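Local structure of protein Niban 2 (Homo sapiens, 7CTP) at residues 220-225 / 510-515; 501-506 / 541-546; 95-100 / 169-174. The protein may suppress apoptosis and promote melanoma cell invasion, and carries a PH domain beside a large helical part. One frame throughout, in Å; residues are numbered along the deposited sequence.

Contact 1 (220-225 / 510-515)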
# COMPACT_ATOMS: atom_id res chain seq x y z
N GLU A 220 -2.70 -19.34 10.95
CA GLU A 220 -2.33 -18.82 12.26
C GLU A 220 -1.40 -17.61 12.16
O GLU A 220 -0.56 -17.38 13.03
CB GLU A 220 -1.73 -19.94 13.13
CG GLU A 220 -2.81 -20.97 13.51
CD GLU A 220 -2.29 -22.20 14.25
OE1 GLU A 220 -2.16 -23.27 13.61
OE2 GLU A 220 -2.05 -22.11 15.48
N LEU A 221 -1.58 -16.79 11.11
CA LEU A 221 -0.81 -15.57 10.92
C LEU A 221 -1.74 -14.37 11.11
O LEU A 221 -2.62 -14.12 10.27
CB LEU A 221 -0.15 -15.54 9.54
CG LEU A 221 0.79 -16.68 9.21
CD1 LEU A 221 1.31 -16.52 7.79
CD2 LEU A 221 1.94 -16.73 10.20
N TYR A 222 -1.54 -13.62 12.19
CA TYR A 222 -2.42 -12.53 12.56
C TYR A 222 -1.65 -11.22 12.55
O TYR A 222 -0.48 -11.18 12.94
CB TYR A 222 -3.03 -12.77 13.95
CG TYR A 222 -4.14 -13.80 14.01
CD1 TYR A 222 -5.47 -13.42 13.86
CD2 TYR A 222 -3.86 -15.14 14.24
CE1 TYR A 222 -6.49 -14.36 13.93
CE2 TYR A 222 -4.87 -16.08 14.31
CZ TYR A 222 -6.18 -15.69 14.15
OH TYR A 222 -7.20 -16.62 14.22
N GLY A 223 -2.31 -10.15 12.13
CA GLY A 223 -1.74 -8.83 12.21
C GLY A 223 -1.31 -8.30 10.86
O GLY A 223 -1.26 -9.01 9.85
N THR A 224 -1.00 -7.00 10.87
CA THR A 224 -0.59 -6.29 9.67
C THR A 224 0.57 -6.98 8.97
O THR A 224 1.57 -7.36 9.61
CB THR A 224 -0.20 -4.85 10.04
OG1 THR A 224 -1.36 -4.17 10.52
CG2 THR A 224 0.35 -4.11 8.84
N TRP A 225 0.44 -7.16 7.66
CA TRP A 225 1.41 -7.89 6.85
C TRP A 225 2.15 -6.90 5.97
O TRP A 225 1.54 -6.21 5.15
CB TRP A 225 0.70 -8.94 5.99
CG TRP A 225 1.60 -9.80 5.17
CD1 TRP A 225 2.84 -10.25 5.49
CD2 TRP A 225 1.29 -10.35 3.88
NE1 TRP A 225 3.34 -11.05 4.46
CE2 TRP A 225 2.39 -11.13 3.48
CE3 TRP A 225 0.17 -10.26 3.04
CZ2 TRP A 225 2.42 -11.80 2.26
CZ3 TRP A 225 0.20 -10.93 1.84
CH2 TRP A 225 1.33 -11.69 1.45
N THR A 510 -11.09 -20.12 21.98
CA THR A 510 -12.50 -20.21 22.34
C THR A 510 -13.36 -20.49 21.12
O THR A 510 -14.27 -21.33 21.16
CB THR A 510 -12.94 -18.92 23.03
OG1 THR A 510 -12.20 -18.73 24.24
CG2 THR A 510 -14.42 -18.96 23.36
N CYS A 511 -13.06 -19.83 20.00
CA CYS A 511 -14.01 -19.69 18.89
C CYS A 511 -13.78 -20.62 17.71
O CYS A 511 -14.75 -21.06 17.10
CB CYS A 511 -14.00 -18.25 18.36
SG CYS A 511 -14.57 -17.04 19.51
N LYS A 512 -12.52 -20.88 17.34
CA LYS A 512 -12.27 -21.45 16.01
C LYS A 512 -12.93 -22.80 15.85
O LYS A 512 -13.40 -23.15 14.76
CB LYS A 512 -10.76 -21.55 15.74
CG LYS A 512 -10.46 -22.01 14.31
CD LYS A 512 -9.04 -21.69 13.84
CE LYS A 512 -8.06 -21.49 15.00
NZ LYS A 512 -6.86 -20.69 14.60
N SER A 513 -13.01 -23.58 16.93
CA SER A 513 -13.67 -24.88 16.85
C SER A 513 -15.19 -24.75 16.87
O SER A 513 -15.89 -25.63 16.38
CB SER A 513 -13.21 -25.77 18.00
OG SER A 513 -13.59 -25.20 19.25
N GLU A 514 -15.70 -23.65 17.42
CA GLU A 514 -17.12 -23.51 17.72
C GLU A 514 -17.90 -22.76 16.65
O GLU A 514 -19.09 -23.04 16.45
CB GLU A 514 -17.30 -22.78 19.06
CG GLU A 514 -16.81 -23.57 20.27
CD GLU A 514 -17.45 -24.93 20.37
OE1 GLU A 514 -18.70 -25.02 20.26
OE2 GLU A 514 -16.71 -25.92 20.57
N LEU A 515 -17.26 -21.80 15.97
CA LEU A 515 -17.96 -20.99 14.98
C LEU A 515 -18.69 -21.78 13.90
O LEU A 515 -19.81 -21.37 13.53
CB LEU A 515 -16.96 -20.02 14.32
CG LEU A 515 -16.44 -18.88 15.19
CD1 LEU A 515 -15.43 -18.07 14.41
CD2 LEU A 515 -17.59 -18.01 15.67
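The Y222 ring meets K512 at its hydroxyl end, while helix 464-511 lies over one of its faces. On that face K505 CB sits above the ring, 3.9 Å from Y222 CG. P501 O and L504 CB approach the rim obliquely from the same side. The setting is the loop after helix 204-218, which is closed by a Schellman motif. E220 is the C-prime residue with positive phi (63°); its N bonds to Q217 O, and L221 N bonds to R216 O. Further along the loop, W225 packs on helix 232-252 and forms a cation-pi pair with R216.

Across the contact K512 reaches toward the loop from near the end of helix 464-511. Its CG stands opposite the backbone N (chi1 -174°), and the chain bends about its CG-CD bond (chi3 23°). This brings NZ to 4.1 Å from Y222 OH, too far for a hydrogen bond. K512 NZ also lies 4.2 Å from E220 CG, beside the aliphatic part of that side chain. The E220 carboxylate is a little farther off, with OE2 5.1 Å from K512 NZ. The opposite charges may attract each other loosely, but they make no salt bridge. E220 and K512 are both exposed, so this is a sparse surface contact without hydrogen bonds.

Next to K512, C511 O takes two backbone bonds, from E514 N at 2.8 Å and from L515 N at 2.9 Å.

Contact 2 (501-506 / 541-546)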
# COMPACT_ATOMS: atom_id res chain seq x y z
N PRO A 501 -6.81 -7.85 15.08
CA PRO A 501 -6.05 -9.11 14.95
C PRO A 501 -5.56 -9.64 16.28
O PRO A 501 -5.49 -10.86 16.49
CB PRO A 501 -4.88 -8.73 14.03
CG PRO A 501 -5.38 -7.56 13.27
CD PRO A 501 -6.21 -6.79 14.26
N PHE A 502 -5.20 -8.73 17.19
CA PHE A 502 -4.82 -9.12 18.54
C PHE A 502 -5.96 -9.85 19.24
O PHE A 502 -5.76 -10.94 19.81
CB PHE A 502 -4.39 -7.89 19.32
CG PHE A 502 -4.11 -8.16 20.77
CD1 PHE A 502 -2.88 -8.64 21.17
CD2 PHE A 502 -5.08 -7.93 21.74
CE1 PHE A 502 -2.61 -8.90 22.51
CE2 PHE A 502 -4.83 -8.18 23.08
CZ PHE A 502 -3.59 -8.67 23.46
N LEU A 503 -7.15 -9.27 19.22
CA LEU A 503 -8.31 -9.87 19.88
C LEU A 503 -8.67 -11.21 19.26
O LEU A 503 -8.97 -12.18 19.96
CB LEU A 503 -9.50 -8.93 19.81
CG LEU A 503 -9.44 -7.68 20.68
CD1 LEU A 503 -10.54 -6.75 20.23
CD2 LEU A 503 -9.59 -8.05 22.15
N LEU A 504 -8.67 -11.27 17.92
CA LEU A 504 -9.04 -12.51 17.26
C LEU A 504 -8.08 -13.63 17.62
O LEU A 504 -8.51 -14.77 17.85
CB LEU A 504 -9.08 -12.29 15.74
CG LEU A 504 -10.21 -11.38 15.26
CD1 LEU A 504 -10.11 -11.21 13.75
CD2 LEU A 504 -11.58 -11.93 15.67
N LYS A 505 -6.79 -13.32 17.73
CA LYS A 505 -5.82 -14.34 18.12
C LYS A 505 -6.06 -14.80 19.55
O LYS A 505 -6.06 -16.01 19.83
CB LYS A 505 -4.40 -13.81 17.95
CG LYS A 505 -3.36 -14.88 18.26
CD LYS A 505 -1.97 -14.30 18.34
CE LYS A 505 -1.20 -14.57 17.05
NZ LYS A 505 -0.09 -13.60 16.86
N LYS A 506 -6.28 -13.86 20.47
CA LYS A 506 -6.56 -14.24 21.86
C LYS A 506 -7.83 -15.06 21.97
O LYS A 506 -7.91 -16.01 22.77
CB LYS A 506 -6.66 -12.99 22.73
CG LYS A 506 -5.35 -12.21 22.88
CD LYS A 506 -4.29 -13.02 23.62
CE LYS A 506 -2.98 -12.23 23.70
NZ LYS A 506 -1.83 -13.11 24.06
N LEU A 541 -15.26 -6.43 16.31
CA LEU A 541 -14.98 -5.03 15.99
C LEU A 541 -15.80 -4.09 16.86
O LEU A 541 -15.31 -3.05 17.30
CB LEU A 541 -15.24 -4.75 14.51
CG LEU A 541 -15.03 -3.33 13.97
CD1 LEU A 541 -14.50 -3.38 12.55
CD2 LEU A 541 -16.31 -2.50 14.01
N GLN A 542 -17.06 -4.45 17.12
CA GLN A 542 -17.94 -3.55 17.85
C GLN A 542 -17.51 -3.42 19.31
O GLN A 542 -17.83 -2.41 19.96
CB GLN A 542 -19.39 -4.01 17.75
CG GLN A 542 -20.04 -3.67 16.41
CD GLN A 542 -19.97 -2.19 16.08
OE1 GLN A 542 -20.21 -1.34 16.94
NE2 GLN A 542 -19.64 -1.87 14.84
N THR A 543 -16.77 -4.39 19.84
CA THR A 543 -16.33 -4.31 21.23
C THR A 543 -15.22 -3.29 21.44
O THR A 543 -15.05 -2.78 22.55
CB THR A 543 -15.87 -5.68 21.73
OG1 THR A 543 -14.63 -6.03 21.09
CG2 THR A 543 -16.90 -6.73 21.44
N VAL A 544 -14.43 -2.98 20.40
CA VAL A 544 -13.43 -1.92 20.54
C VAL A 544 -13.91 -0.58 20.01
O VAL A 544 -13.23 0.44 20.24
CB VAL A 544 -12.11 -2.28 19.82
CG1 VAL A 544 -11.41 -3.38 20.53
CG2 VAL A 544 -12.36 -2.61 18.36
N MET A 545 -15.06 -0.53 19.33
CA MET A 545 -15.46 0.67 18.61
C MET A 545 -15.64 1.86 19.55
O MET A 545 -15.23 2.98 19.24
CB MET A 545 -16.73 0.40 17.82
CG MET A 545 -16.82 1.20 16.54
SD MET A 545 -15.33 1.07 15.54
CE MET A 545 -15.42 2.61 14.65
N LYS A 546 -16.27 1.63 20.72
CA LYS A 546 -16.48 2.72 21.66
C LYS A 546 -15.16 3.31 22.13
O LYS A 546 -14.94 4.53 22.03
CB LYS A 546 -17.31 2.25 22.86
CG LYS A 546 -17.50 3.31 23.95
CD LYS A 546 -18.49 2.84 25.00
CE LYS A 546 -18.37 3.63 26.30
NZ LYS A 546 -17.77 2.83 27.41
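L503 and V544 bring one methyl each to the centre of this contact, and L503 supplies the longer arm. Its CB points toward segment 541-546 but stops short of it. CG sits beside the backbone N (chi1 -72°), and CD1 then continues away from CA (chi2 167°). CG still falls short of V544, with CG1 4.7 Å away. The branch CD1 does the touching. It meets V544 CG1 at 3.5 Å, closer than two methyl carbons usually come, so the fit here is tight. L503 CD1 also passes 4.2 Å from T543 OG1. That hydroxyl is already hydrogen-bonded to V540 O, one turn earlier in its own helix.

The surroundings are apolar too. L503 also touches C333, V338 and V540, and V544 also touches L496 and V334.

Both backbones depart from plain alpha-helix. The N of P501 has no hydrogen to give, and helix 464-511 is kinked there. In the other segment V544 N bonds to L541 O, three residues back, at 3.2 Å. The next bond of this kind, M545 N to Q542 O, is weak at 3.4 Å.

No polar bond crosses between the segments. Buried aliphatic side chains meet where helices 464-511 and 532-555 pack together with helix 260-337. This is the arrangement of an alpha-helical bundle core, here in the helical part of Niban 2.

Contact 3 (95-100 / 169-174)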
# COMPACT_ATOMS: atom_id res chain seq x y z
N TYR A 95 5.84 5.58 -12.96
CA TYR A 95 6.78 5.28 -11.87
C TYR A 95 7.43 3.91 -12.00
O TYR A 95 7.91 3.34 -11.01
CB TYR A 95 6.10 5.42 -10.50
CG TYR A 95 6.00 6.85 -10.04
CD1 TYR A 95 7.12 7.53 -9.57
CD2 TYR A 95 4.78 7.53 -10.08
CE1 TYR A 95 7.03 8.85 -9.14
CE2 TYR A 95 4.69 8.85 -9.66
CZ TYR A 95 5.81 9.50 -9.20
OH TYR A 95 5.71 10.82 -8.78
N GLY A 96 7.47 3.36 -13.21
CA GLY A 96 8.41 2.29 -13.48
C GLY A 96 9.83 2.82 -13.49
O GLY A 96 10.07 4.03 -13.57
N LEU A 97 10.79 1.92 -13.34
CA LEU A 97 12.20 2.29 -13.46
C LEU A 97 12.71 1.61 -14.73
O LEU A 97 12.78 0.38 -14.80
CB LEU A 97 12.99 1.87 -12.22
CG LEU A 97 14.50 2.08 -12.28
CD1 LEU A 97 14.84 3.55 -12.52
CD2 LEU A 97 15.15 1.57 -11.01
N VAL A 98 13.07 2.42 -15.73
CA VAL A 98 13.41 1.93 -17.07
C VAL A 98 14.87 2.21 -17.35
O VAL A 98 15.31 3.37 -17.27
CB VAL A 98 12.51 2.57 -18.13
CG1 VAL A 98 12.75 1.93 -19.46
CG2 VAL A 98 11.05 2.44 -17.73
N LEU A 99 15.63 1.17 -17.68
CA LEU A 99 17.07 1.26 -17.90
C LEU A 99 17.40 1.00 -19.36
O LEU A 99 17.05 -0.06 -19.90
CB LEU A 99 17.81 0.28 -16.99
CG LEU A 99 17.43 0.31 -15.51
CD1 LEU A 99 18.16 -0.78 -14.73
CD2 LEU A 99 17.73 1.67 -14.91
N TYR A 100 18.07 1.95 -20.00
CA TYR A 100 18.59 1.82 -21.36
C TYR A 100 20.11 1.74 -21.32
O TYR A 100 20.74 2.16 -20.35
CB TYR A 100 18.17 3.01 -22.23
CG TYR A 100 16.68 3.16 -22.42
CD1 TYR A 100 15.91 3.83 -21.48
CD2 TYR A 100 16.04 2.63 -23.53
CE1 TYR A 100 14.54 3.97 -21.64
CE2 TYR A 100 14.68 2.77 -23.71
CZ TYR A 100 13.94 3.44 -22.76
OH TYR A 100 12.58 3.59 -22.92
N TYR A 169 18.82 -5.12 -7.19
CA TYR A 169 19.47 -4.25 -8.16
C TYR A 169 20.51 -3.41 -7.45
O TYR A 169 20.29 -2.94 -6.33
CB TYR A 169 18.46 -3.34 -8.85
CG TYR A 169 17.41 -4.09 -9.62
CD1 TYR A 169 17.66 -4.51 -10.92
CD2 TYR A 169 16.18 -4.39 -9.06
CE1 TYR A 169 16.70 -5.20 -11.64
CE2 TYR A 169 15.22 -5.08 -9.77
CZ TYR A 169 15.49 -5.47 -11.06
OH TYR A 169 14.54 -6.16 -11.78
N TYR A 170 21.66 -3.21 -8.11
CA TYR A 170 22.78 -2.49 -7.52
C TYR A 170 23.16 -1.34 -8.43
O TYR A 170 23.55 -1.56 -9.59
CB TYR A 170 23.97 -3.43 -7.30
CG TYR A 170 23.57 -4.77 -6.73
CD1 TYR A 170 23.16 -4.88 -5.41
CD2 TYR A 170 23.59 -5.92 -7.51
CE1 TYR A 170 22.79 -6.11 -4.87
CE2 TYR A 170 23.22 -7.15 -6.98
CZ TYR A 170 22.82 -7.23 -5.66
OH TYR A 170 22.46 -8.46 -5.13
N PHE A 171 23.04 -0.12 -7.92
CA PHE A 171 23.38 1.10 -8.64
C PHE A 171 24.43 1.87 -7.85
O PHE A 171 24.59 1.69 -6.65
CB PHE A 171 22.16 2.01 -8.83
CG PHE A 171 20.99 1.34 -9.49
CD1 PHE A 171 21.02 1.05 -10.84
CD2 PHE A 171 19.85 1.04 -8.76
CE1 PHE A 171 19.92 0.45 -11.45
CE2 PHE A 171 18.76 0.44 -9.36
CZ PHE A 171 18.80 0.14 -10.71
N CYS A 172 25.16 2.75 -8.54
CA CYS A 172 25.89 3.77 -7.80
C CYS A 172 25.91 5.05 -8.62
O CYS A 172 25.67 5.05 -9.84
CB CYS A 172 27.30 3.31 -7.37
SG CYS A 172 28.48 3.05 -8.66
N MET A 173 26.12 6.15 -7.92
CA MET A 173 26.13 7.49 -8.49
C MET A 173 27.47 8.15 -8.21
O MET A 173 28.23 7.74 -7.34
CB MET A 173 25.00 8.35 -7.92
CG MET A 173 23.60 7.87 -8.28
SD MET A 173 23.08 6.54 -7.18
CE MET A 173 21.63 5.93 -8.03
N MET A 174 27.73 9.21 -8.97
CA MET A 174 29.03 9.85 -8.91
C MET A 174 29.15 10.81 -7.73
O MET A 174 30.24 11.01 -7.20
CB MET A 174 29.28 10.58 -10.22
CG MET A 174 30.70 10.92 -10.44
SD MET A 174 31.14 10.71 -12.15
CE MET A 174 29.65 11.09 -13.00
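L97 and L99 press their methyl ends against the F171 ring in the core of the PH domain. Its strands form one strongly bent antiparallel sheet, as in the PH fold, whose two halves face each other here. L99 CD1 comes at the ring edge, 3.9 Å from F171 CE1. L97 CD2 approaches obliquely, 3.9 Å from F171 CZ and 4.1 Å from F171 CE2. The leucines and the ring point at each other from facing strands. The F171 CG atom lies beside the backbone N (chi1 -55°), which turns the far end of the ring toward them. With an alanine in place of F171, L97 CD2 and L99 CD1 would probably lose their shared partner, and a gap would be likely to open between the strands.

The next shell fills in around these groups. L161 touches both L97 and F171, and Q76 touches both L99 and F171.

The backbones do not pair with each other; L99 and F171 have CA atoms 11.2 Å apart. Strand 97-100 instead bonds to strands on its two sides, L97 with I116 and V98 with L90. At the ring tip, F171 CZ touches both leucines, with L99 CD1 4.2 Å away.

Contacts 1 and 2 belong to the helical part and share helix 464-511. They touch each other, and their centres are 12 Å apart. Contact 1 is at the surface, where a loop and a helix end bring charged and hydroxyl groups near each other without bonding. Contact 2 is buried and rests mainly on methyl groups, with one hydroxyl alongside. Contact 3 is also buried and apolar, but it joins strands of the PH domain and centres on an aromatic ring. It lies on the other side of the chain's centre, its own centre 42 Å from that of contact 1 and 44 Å from that of contact 2.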